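Local coordinates for protein endonuclease V isoform X2 (Ciona intestinalis, PDB 6OZI) that probably cleaves inosine-containing nucleic acid as a metal-dependent endonuclease, with RNA the likely substrate of the eukaryotic enzymes, at residues 99-104 with 108-113; 200-205 with 215-220. The protein carries 1 engineered substitution. All coordinates share one frame; numbering follows the deposited sequence. Where two conformers were deposited one is given.

Interaction 1 (99-104 with 108-113)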
loop_
_atom_site.group_PDB
_atom_site.type_symbol
_atom_site.label_atom_id
_atom_site.label_comp_id
_atom_site.label_asym_id
_atom_site.label_seq_id
_atom_site.Cartn_x
_atom_site.Cartn_y
_atom_site.Cartn_z
ATOM N N GLN A 99 -25.904 -14.970 6.901
ATOM C CA GLN A 99 -27.223 -15.356 6.416
ATOM C C GLN A 99 -27.248 -15.424 4.892
ATOM O O GLN A 99 -27.855 -16.333 4.307
ATOM C CB GLN A 99 -28.265 -14.373 6.953
ATOM C CG GLN A 99 -29.550 -14.295 6.166
ATOM C CD GLN A 99 -30.610 -13.454 6.871
ATOM O OE1 GLN A 99 -30.351 -12.322 7.295
ATOM N NE2 GLN A 99 -31.821 -13.991 6.963
ATOM N N LEU A 100 -26.592 -14.463 4.230
ATOM C CA LEU A 100 -26.489 -14.504 2.774
ATOM C C LEU A 100 -25.743 -15.751 2.301
ATOM O O LEU A 100 -26.177 -16.424 1.361
ATOM C CB LEU A 100 -25.802 -13.236 2.277
ATOM C CG LEU A 100 -25.682 -13.035 0.773
ATOM C CD1 LEU A 100 -27.021 -13.215 0.104
ATOM C CD2 LEU A 100 -25.161 -11.637 0.534
ATOM N N LEU A 101 -24.618 -16.076 2.940
ATOM C CA LEU A 101 -23.872 -17.281 2.577
ATOM C C LEU A 101 -24.733 -18.528 2.744
ATOM O O LEU A 101 -24.771 -19.395 1.862
ATOM C CB LEU A 101 -22.601 -17.380 3.419
ATOM C CG LEU A 101 -21.834 -18.702 3.382
ATOM C CD1 LEU A 101 -21.280 -18.988 1.993
ATOM C CD2 LEU A 101 -20.711 -18.685 4.407
ATOM N N LYS A 102 -25.440 -18.634 3.872
ATOM C CA LYS A 102 -26.276 -19.810 4.103
ATOM C C LYS A 102 -27.401 -19.913 3.082
ATOM O O LYS A 102 -27.785 -21.023 2.699
ATOM C CB LYS A 102 -26.855 -19.790 5.521
ATOM C CG LYS A 102 -25.822 -20.020 6.623
ATOM C CD LYS A 102 -26.464 -20.039 8.013
ATOM C CE LYS A 102 -25.492 -20.583 9.052
ATOM N NZ LYS A 102 -26.018 -20.549 10.444
ATOM N N ALA A 103 -27.934 -18.780 2.613
ATOM C CA ALA A 103 -29.006 -18.858 1.624
ATOM C C ALA A 103 -28.466 -19.155 0.228
ATOM O O ALA A 103 -29.105 -19.874 -0.547
ATOM C CB ALA A 103 -29.813 -17.558 1.609
ATOM N N LYS A 104 -27.289 -18.625 -0.099
ATOM C CA LYS A 104 -26.722 -18.762 -1.438
ATOM C C LYS A 104 -26.022 -20.105 -1.613
ATOM O O LYS A 104 -26.320 -20.866 -2.538
ATOM C CB LYS A 104 -25.731 -17.620 -1.697
ATOM C CG LYS A 104 -26.058 -16.757 -2.895
ATOM C CD LYS A 104 -24.870 -15.889 -3.294
ATOM C CE LYS A 104 -24.505 -16.117 -4.758
ATOM N NZ LYS A 104 -23.819 -14.942 -5.379
ATOM N N LEU A 108 -21.449 -24.704 1.170
ATOM C CA LEU A 108 -20.107 -24.148 1.295
ATOM C C LEU A 108 -19.881 -23.499 2.648
ATOM O O LEU A 108 -18.832 -22.882 2.859
ATOM C CB LEU A 108 -19.835 -23.115 0.194
ATOM C CG LEU A 108 -19.735 -23.581 -1.256
ATOM C CD1 LEU A 108 -19.456 -22.392 -2.177
ATOM C CD2 LEU A 108 -18.651 -24.628 -1.394
ATOM N N GLU A 109 -20.837 -23.616 3.564
ATOM C CA GLU A 109 -20.667 -23.023 4.880
ATOM C C GLU A 109 -19.449 -23.653 5.546
ATOM O O GLU A 109 -19.338 -24.884 5.581
ATOM C CB GLU A 109 -21.913 -23.218 5.750
ATOM C CG GLU A 109 -21.788 -22.512 7.097
ATOM C CD GLU A 109 -22.914 -22.815 8.077
ATOM O OE1 GLU A 109 -23.906 -23.475 7.697
ATOM O OE2 GLU A 109 -22.782 -22.409 9.252
ATOM N N PRO A 110 -18.501 -22.859 6.033
ATOM C CA PRO A 110 -17.269 -23.430 6.576
ATOM C C PRO A 110 -17.480 -23.948 7.988
ATOM O O PRO A 110 -18.384 -23.523 8.708
ATOM C CB PRO A 110 -16.298 -22.244 6.563
ATOM C CG PRO A 110 -17.180 -21.056 6.714
ATOM C CD PRO A 110 -18.474 -21.386 6.016
ATOM N N GLN A 111 -16.616 -24.889 8.376
ATOM C CA GLN A 111 -16.671 -25.415 9.732
ATOM C C GLN A 111 -16.120 -24.430 10.749
ATOM O O GLN A 111 -16.377 -24.597 11.944
ATOM C CB GLN A 111 -15.896 -26.732 9.840
ATOM C CG GLN A 111 -16.524 -27.919 9.121
ATOM C CD GLN A 111 -16.359 -27.841 7.613
ATOM O OE1 GLN A 111 -15.376 -27.295 7.105
ATOM N NE2 GLN A 111 -17.327 -28.384 6.890
ATOM N N VAL A 112 -15.385 -23.410 10.308
ATOM C CA VAL A 112 -14.764 -22.444 11.211
ATOM C C VAL A 112 -14.483 -21.159 10.439
ATOM O O VAL A 112 -14.143 -21.194 9.253
ATOM C CB VAL A 112 -13.474 -23.024 11.839
ATOM C CG1 VAL A 112 -12.469 -23.399 10.756
ATOM C CG2 VAL A 112 -12.858 -22.029 12.806
ATOM N N PHE A 113 -14.643 -20.020 11.120
ATOM C CA PHE A 113 -14.255 -18.712 10.610
ATOM C C PHE A 113 -13.012 -18.184 11.320
ATOM O O PHE A 113 -12.893 -18.279 12.547
ATOM C CB PHE A 113 -15.382 -17.694 10.794
ATOM C CG PHE A 113 -16.478 -17.805 9.784
ATOM C CD1 PHE A 113 -17.524 -18.683 9.977
ATOM C CD2 PHE A 113 -16.481 -17.003 8.653
ATOM C CE1 PHE A 113 -18.554 -18.780 9.057
ATOM C CE2 PHE A 113 -17.513 -17.095 7.720
ATOM C CZ PHE A 113 -18.549 -17.988 7.926
#
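Lys102 NZ approaches Glu109 OE2 at 3.9 Å, a long salt bridge and one without a hydrogen bond, so its attraction is probably modest. The closer meeting in this pair is of carbon with oxygen: Lys102 CE lies 3.3 Å from Glu109 OE2, and the methylene arm passes obliquely across the carboxylate, which it meets before the ammonium group does. Both chains are extended beyond CG, which carries their ends toward each other at the exposed margin of the contact although neither CB points directly at the other segment. Inward of this charged pair the contact turns apolar, a small example of how a helix is joined to the strand that follows it. Leu101 has its CG anti to the backbone N (chi1 168°), and one branch, CD2, does the touching. It meets Pro110 CD tip to tip at 3.9 Å and reaches Phe113 CZ at 4.2 Å, coming in at the ring's edge near its plane. Pro110 CG sits 3.5 Å above one face of the same ring, offset toward the rim. The Phe113 ring is thus flanked by a proline over its face and a leucine methyl at its edge. This packing joins the last turn of helix 86-104 to the run before strand 112-116 and to the strand's beginning, in the RNase H-like sheet. Leu101 also rests on Met57 and Val59 of strand 52-61 and on Tyr69 of strand 67-76, while Pro110 touches Tyr37 of strand 37-45 and Phe113 reaches Met57, placing the helix end over neighbouring strands of one sheet face.

Interaction 2 (200-205 with 215-220); sequences IFVSAG and KIVKGC
Val217 has CG1 anti to the backbone N (chi1 170°) and CG2 anti to the carbonyl carbon, torsions that bring both methyls against strand side chains; opposite it, Val202 adopts the same rotamer (chi1 178°). The two valines slide past each other from opposite directions, methyl against methyl: Val202 CG2 lies 3.9 Å from Val217 CG1, and Val202 CG1 lies 3.9 Å from Val217 CG2. Ile200 joins from two residues earlier, where alternation puts it on the same side as Val202. Its CG1 lies between the backbone N and the carbonyl carbon (chi1 64°), and the chain runs straight on to CD1, which meets Val217 CG1 end on at 4.1 Å. One helix side chain therefore spans two strand residues. An alanine in place of Val217 would probably leave Val202 and the Ile200 tip without their methyl partners and open a gap between helix and sheet. Val143 of strand 140-144 also touches Val217, and Val190 of strand 184-190 touches both Ile200 and Val202, so strands from both sides of 200-206 border the contact. This is apolar helix-on-strand packing in an RNase H-like sheet, helix 210-219 following strand 200-206 in the chain and folding back on it. All three residues are buried, and no hydrogen bond or charge pair crosses between the segments; the association here probably rests on close fit and the exclusion of water.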
loop_
_atom_site.group_PDB
_atom_site.type_symbol
_atom_site.label_atom_id
_atom_site.label_comp_id
_atom_site.label_asym_id
_atom_site.label_seq_id
_atom_site.Cartn_x
_atom_site.Cartn_y
_atom_site.Cartn_z
ATOM N N ILE A 200 1.884 -13.189 15.080
ATOM C CA ILE A 200 0.466 -12.867 15.166
ATOM C C ILE A 200 -0.084 -13.585 16.389
ATOM O O ILE A 200 0.541 -14.497 16.934
ATOM C CB ILE A 200 -0.333 -13.245 13.896
ATOM C CG1 ILE A 200 -0.316 -14.760 13.676
ATOM C CG2 ILE A 200 0.195 -12.488 12.673
ATOM C CD1 ILE A 200 -1.028 -15.203 12.423
ATOM N N PHE A 201 -1.265 -13.168 16.830
ATOM C CA PHE A 201 -1.782 -13.584 18.129
ATOM C C PHE A 201 -3.107 -14.307 17.944
ATOM O O PHE A 201 -4.112 -13.698 17.567
ATOM C CB PHE A 201 -1.896 -12.376 19.049
ATOM C CG PHE A 201 -0.647 -11.555 19.073
ATOM C CD1 PHE A 201 0.440 -11.951 19.840
ATOM C CD2 PHE A 201 -0.531 -10.419 18.280
ATOM C CE1 PHE A 201 1.600 -11.208 19.848
ATOM C CE2 PHE A 201 0.639 -9.676 18.275
ATOM C CZ PHE A 201 1.707 -10.072 19.056
ATOM N N VAL A 202 -3.099 -15.606 18.216
ATOM C CA VAL A 202 -4.244 -16.475 17.996
ATOM C C VAL A 202 -4.897 -16.746 19.339
ATOM O O VAL A 202 -4.223 -17.136 20.297
ATOM C CB VAL A 202 -3.812 -17.789 17.324
ATOM C CG1 VAL A 202 -5.014 -18.725 17.129
ATOM C CG2 VAL A 202 -3.116 -17.502 16.016
ATOM N N SER A 203 -6.202 -16.552 19.415
ATOM C CA SER A 203 -6.951 -16.923 20.601
ATOM C C SER A 203 -8.170 -17.716 20.169
ATOM O O SER A 203 -8.627 -17.615 19.025
ATOM C CB SER A 203 -7.369 -15.699 21.448
ATOM O OG SER A 203 -8.008 -14.706 20.667
ATOM N N ALA A 204 -8.646 -18.562 21.079
ATOM C CA ALA A 204 -9.850 -19.323 20.816
ATOM C C ALA A 204 -11.025 -18.375 20.626
ATOM O O ALA A 204 -11.181 -17.397 21.362
ATOM C CB ALA A 204 -10.121 -20.295 21.966
ATOM N N GLY A 205 -11.843 -18.651 19.616
ATOM C CA GLY A 205 -13.047 -17.875 19.420
ATOM C C GLY A 205 -14.235 -18.500 20.123
ATOM O O GLY A 205 -14.657 -18.050 21.191
ATOM N N LYS A 215 -3.536 -24.810 15.172
ATOM C CA LYS A 215 -3.308 -25.719 14.046
ATOM C C LYS A 215 -4.018 -25.233 12.787
ATOM O O LYS A 215 -3.474 -25.330 11.676
ATOM C CB LYS A 215 -3.768 -27.140 14.379
ATOM C CG LYS A 215 -2.676 -28.093 14.838
ATOM C CD LYS A 215 -3.232 -29.148 15.792
ATOM C CE LYS A 215 -2.264 -30.306 15.972
ATOM N NZ LYS A 215 -0.853 -29.849 15.869
ATOM N N ILE A 216 -5.241 -24.725 12.935
ATOM C CA ILE A 216 -5.991 -24.255 11.774
ATOM C C ILE A 216 -5.352 -22.996 11.198
ATOM O O ILE A 216 -5.273 -22.825 9.975
ATOM C CB ILE A 216 -7.464 -24.030 12.161
ATOM C CG1 ILE A 216 -8.096 -25.369 12.569
ATOM C CG2 ILE A 216 -8.232 -23.370 11.024
ATOM C CD1 ILE A 216 -9.520 -25.269 13.058
ATOM N N VAL A 217 -4.885 -22.097 12.059
ATOM C CA VAL A 217 -4.207 -20.903 11.560
ATOM C C VAL A 217 -2.924 -21.287 10.816
ATOM O O VAL A 217 -2.610 -20.722 9.760
ATOM C CB VAL A 217 -3.951 -19.922 12.723
ATOM C CG1 VAL A 217 -3.048 -18.780 12.297
ATOM C CG2 VAL A 217 -5.292 -19.368 13.243
ATOM N N LYS A 218 -2.186 -22.278 11.331
ATOM C CA LYS A 218 -0.998 -22.764 10.628
ATOM C C LYS A 218 -1.358 -23.329 9.263
ATOM O O LYS A 218 -0.691 -23.037 8.260
ATOM C CB LYS A 218 -0.278 -23.826 11.460
ATOM C CG LYS A 218 1.012 -24.360 10.832
ATOM C CD LYS A 218 1.916 -24.977 11.905
ATOM C CE LYS A 218 3.305 -25.346 11.380
ATOM N NZ LYS A 218 4.253 -25.638 12.517
ATOM N N GLY A 219 -2.409 -24.155 9.208
ATOM C CA GLY A 219 -2.858 -24.701 7.938
ATOM C C GLY A 219 -3.327 -23.645 6.951
ATOM O O GLY A 219 -3.302 -23.871 5.739
ATOM N N CYS A 220 -3.765 -22.488 7.449
ATOM C CA CYS A 220 -4.213 -21.398 6.593
ATOM C C CYS A 220 -3.092 -20.441 6.210
ATOM O O CYS A 220 -3.363 -19.446 5.536
ATOM C CB CYS A 220 -5.330 -20.599 7.276
ATOM S SG CYS A 220 -6.880 -21.497 7.507
#

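Interactions 1 and 2 come in series along the chain, the first closing before the second opens, with centres about 20 Å apart. Both fix a helix to the same mixed sheet of the RNase H-like fold: the end of helix 86-104 meets the start of strand 112-116, and helix 210-219 packs against strand 200-206, with strand 140-144 lying between the two strands. Val112 and Phe113 point to opposite sides of the sheet. Phe113 takes part in interaction 1, whereas Val112 CG1 packs against Ile216 CD1 of the 215-220 segment at 4.2 Å. The two contacts thus belong to apolar layers on the two faces of a single sheet, built from distant parts of the chain.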